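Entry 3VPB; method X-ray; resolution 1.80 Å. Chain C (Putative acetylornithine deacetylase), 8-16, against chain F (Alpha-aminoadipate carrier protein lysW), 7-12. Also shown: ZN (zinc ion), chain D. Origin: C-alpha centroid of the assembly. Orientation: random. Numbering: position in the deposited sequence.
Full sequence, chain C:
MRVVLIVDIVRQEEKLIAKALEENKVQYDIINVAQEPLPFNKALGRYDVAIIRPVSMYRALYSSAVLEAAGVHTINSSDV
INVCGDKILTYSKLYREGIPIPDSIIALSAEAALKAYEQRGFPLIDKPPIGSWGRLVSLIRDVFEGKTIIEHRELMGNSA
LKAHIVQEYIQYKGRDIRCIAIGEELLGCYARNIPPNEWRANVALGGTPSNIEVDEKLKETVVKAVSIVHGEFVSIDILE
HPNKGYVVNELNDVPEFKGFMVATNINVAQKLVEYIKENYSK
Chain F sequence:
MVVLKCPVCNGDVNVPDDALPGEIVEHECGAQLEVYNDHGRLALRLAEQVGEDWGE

Chain C (8-16) DIVRQEEKL
Chain F, residues 7-12: PVCNGD

Chain C runs extended through I9(C) and V10(C) (phi/psi -107/123 and -87/103), turns at R11(C) (-85/-178), the N-cap, and enters a helix at Q12(C); K15(C) N bonds R11(C) O at 3.1 Å. Chain F is irregular: V8(F) at -102/-56, C9(F) at -108/-1, then N10(F) at 69/3, a left-handed turn. The register is set by R11(C) CA and C9(F) CA, 4.1 Å apart, and 324 Å² is buried in all.

So close an approach leaves little room for side chains between the backbones. R11(C) (m, t, m) leads its end away, and its NE meets E14(C) OE1 at 2.8 Å in a salt bridge; the same OE1 accepts R11(C) N at 2.9 Å. C9(F) (p) sends SG to the zinc at 2.3 Å, while its CB packs 3.2 Å from V10(C) O, a carbonyl buried without a partner.

Branched aliphatics suit the apolar patch: I9(C) (m, m) places CG2 3.5 Å from CG1 of V8(F) (t). One water accepts from Q12(C) N at 2.7 Å and donates to V8(F) O at 2.5 Å. Q12(C) (chi1 t, chi2 148°) brings OE1 2.8 Å from ND2 of N10(F) (chi1 m), at an angle too poor for a hydrogen bond. K15(C) (m, t, 91°, t) reaches back from the helix, giving a weak hydrogen bond from NZ to C9(F) O, 3.5 Å.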

# COMPACT_ATOMS: atom_id res chain seq x y z
N ASP C 8 -0.57 -9.98 -21.59
CA ASP C 8 0.36 -8.97 -21.09
C ASP C 8 1.78 -9.50 -20.99
O ASP C 8 2.69 -8.95 -21.61
CB ASP C 8 -0.12 -8.28 -19.78
CG ASP C 8 -0.49 -9.24 -18.65
OD1 ASP C 8 -1.01 -8.72 -17.64
OD2 ASP C 8 -0.26 -10.49 -18.73
N ILE C 9 1.97 -10.54 -20.20
CA ILE C 9 3.23 -11.30 -20.15
C ILE C 9 2.95 -12.62 -20.84
O ILE C 9 2.05 -13.35 -20.43
CB ILE C 9 3.68 -11.58 -18.69
CG1 ILE C 9 3.86 -10.28 -17.89
CG2 ILE C 9 4.98 -12.40 -18.66
CD1 ILE C 9 4.83 -9.29 -18.49
N VAL C 10 3.73 -12.94 -21.87
CA VAL C 10 3.48 -14.18 -22.61
C VAL C 10 4.20 -15.37 -21.97
O VAL C 10 5.42 -15.53 -22.12
CB VAL C 10 3.74 -14.06 -24.15
CG1 VAL C 10 3.41 -12.66 -24.65
CG2 VAL C 10 5.15 -14.48 -24.54
N ARG C 11 3.44 -16.18 -21.24
CA ARG C 11 3.96 -17.39 -20.59
C ARG C 11 3.96 -18.54 -21.59
O ARG C 11 3.55 -18.38 -22.73
CB ARG C 11 3.09 -17.80 -19.40
CG ARG C 11 2.94 -16.82 -18.25
CD ARG C 11 1.76 -17.24 -17.38
NE ARG C 11 0.47 -16.99 -18.05
CZ ARG C 11 -0.69 -16.92 -17.42
NH1 ARG C 11 -0.74 -17.11 -16.10
NH2 ARG C 11 -1.81 -16.65 -18.09
N GLN C 12 4.37 -19.72 -21.14
CA GLN C 12 4.38 -20.88 -22.02
C GLN C 12 2.96 -21.15 -22.50
O GLN C 12 2.76 -21.49 -23.68
CB GLN C 12 4.92 -22.12 -21.32
CG GLN C 12 4.89 -23.35 -22.23
CD GLN C 12 6.02 -24.33 -21.94
OE1 GLN C 12 6.60 -24.32 -20.85
NE2 GLN C 12 6.32 -25.18 -22.92
N GLU C 13 1.98 -20.98 -21.62
CA GLU C 13 0.57 -21.20 -22.03
C GLU C 13 0.17 -20.33 -23.23
O GLU C 13 -0.43 -20.81 -24.19
CB GLU C 13 -0.39 -20.96 -20.85
CG GLU C 13 -0.39 -22.10 -19.83
CD GLU C 13 0.69 -22.00 -18.76
OE1 GLU C 13 0.61 -22.78 -17.77
OE2 GLU C 13 1.60 -21.15 -18.88
N GLU C 14 0.46 -19.04 -23.17
CA GLU C 14 0.09 -18.14 -24.26
C GLU C 14 0.85 -18.48 -25.54
O GLU C 14 0.31 -18.38 -26.63
CB GLU C 14 0.31 -16.67 -23.88
CG GLU C 14 -0.67 -16.14 -22.82
CD GLU C 14 -0.53 -16.81 -21.45
OE1 GLU C 14 0.59 -16.82 -20.89
OE2 GLU C 14 -1.55 -17.27 -20.91
N LYS C 15 2.11 -18.89 -25.40
CA LYS C 15 2.87 -19.29 -26.59
C LYS C 15 2.27 -20.55 -27.20
O LYS C 15 2.22 -20.68 -28.41
CB LYS C 15 4.34 -19.51 -26.28
CG LYS C 15 5.10 -18.20 -25.99
CD LYS C 15 6.39 -18.45 -25.20
CE LYS C 15 7.60 -18.66 -26.12
NZ LYS C 15 8.73 -19.31 -25.38
N LEU C 16 1.83 -21.49 -26.35
CA LEU C 16 1.24 -22.73 -26.87
C LEU C 16 -0.11 -22.46 -27.54
O LEU C 16 -0.44 -23.13 -28.52
CB LEU C 16 1.08 -23.80 -25.78
CG LEU C 16 2.37 -24.41 -25.20
CD1 LEU C 16 2.02 -25.13 -23.89
CD2 LEU C 16 2.99 -25.39 -26.21
N PRO F 7 12.24 -18.38 -16.37
CA PRO F 7 11.36 -18.94 -15.36
C PRO F 7 9.90 -18.53 -15.60
O PRO F 7 9.00 -19.00 -14.90
CB PRO F 7 11.86 -18.30 -14.08
CG PRO F 7 12.35 -16.98 -14.49
CD PRO F 7 13.00 -17.23 -15.84
N VAL F 8 9.68 -17.65 -16.58
CA VAL F 8 8.34 -17.13 -16.89
C VAL F 8 7.76 -17.82 -18.10
O VAL F 8 6.67 -18.39 -18.02
CB VAL F 8 8.35 -15.59 -17.09
CG1 VAL F 8 6.99 -15.09 -17.61
CG2 VAL F 8 8.72 -14.90 -15.80
N CYS F 9 8.48 -17.78 -19.23
CA CYS F 9 7.99 -18.32 -20.49
C CYS F 9 8.66 -19.62 -20.96
O CYS F 9 8.28 -20.16 -22.01
CB CYS F 9 8.05 -17.27 -21.59
SG CYS F 9 9.70 -16.89 -22.23
N ASN F 10 9.64 -20.11 -20.20
CA ASN F 10 10.34 -21.38 -20.50
C ASN F 10 11.22 -21.32 -21.76
O ASN F 10 11.82 -22.33 -22.15
CB ASN F 10 9.35 -22.56 -20.58
CG ASN F 10 8.99 -23.14 -19.21
OD1 ASN F 10 9.81 -23.82 -18.57
ND2 ASN F 10 7.75 -22.91 -18.76
N GLY F 11 11.29 -20.15 -22.38
CA GLY F 11 12.09 -19.94 -23.57
C GLY F 11 13.57 -19.76 -23.27
O GLY F 11 13.97 -19.70 -22.11
N ASP F 12 14.37 -19.66 -24.32
CA ASP F 12 15.82 -19.58 -24.18
C ASP F 12 16.31 -18.15 -23.95
O ASP F 12 15.94 -17.22 -24.68
CB ASP F 12 16.51 -20.22 -25.40
CG ASP F 12 16.60 -21.75 -25.30
OD1 ASP F 12 17.16 -22.37 -26.23
OD2 ASP F 12 16.13 -22.33 -24.30
ZN ZN D . 10.63 -15.16 -20.99
O HOH W 1 5.40 -20.38 -18.69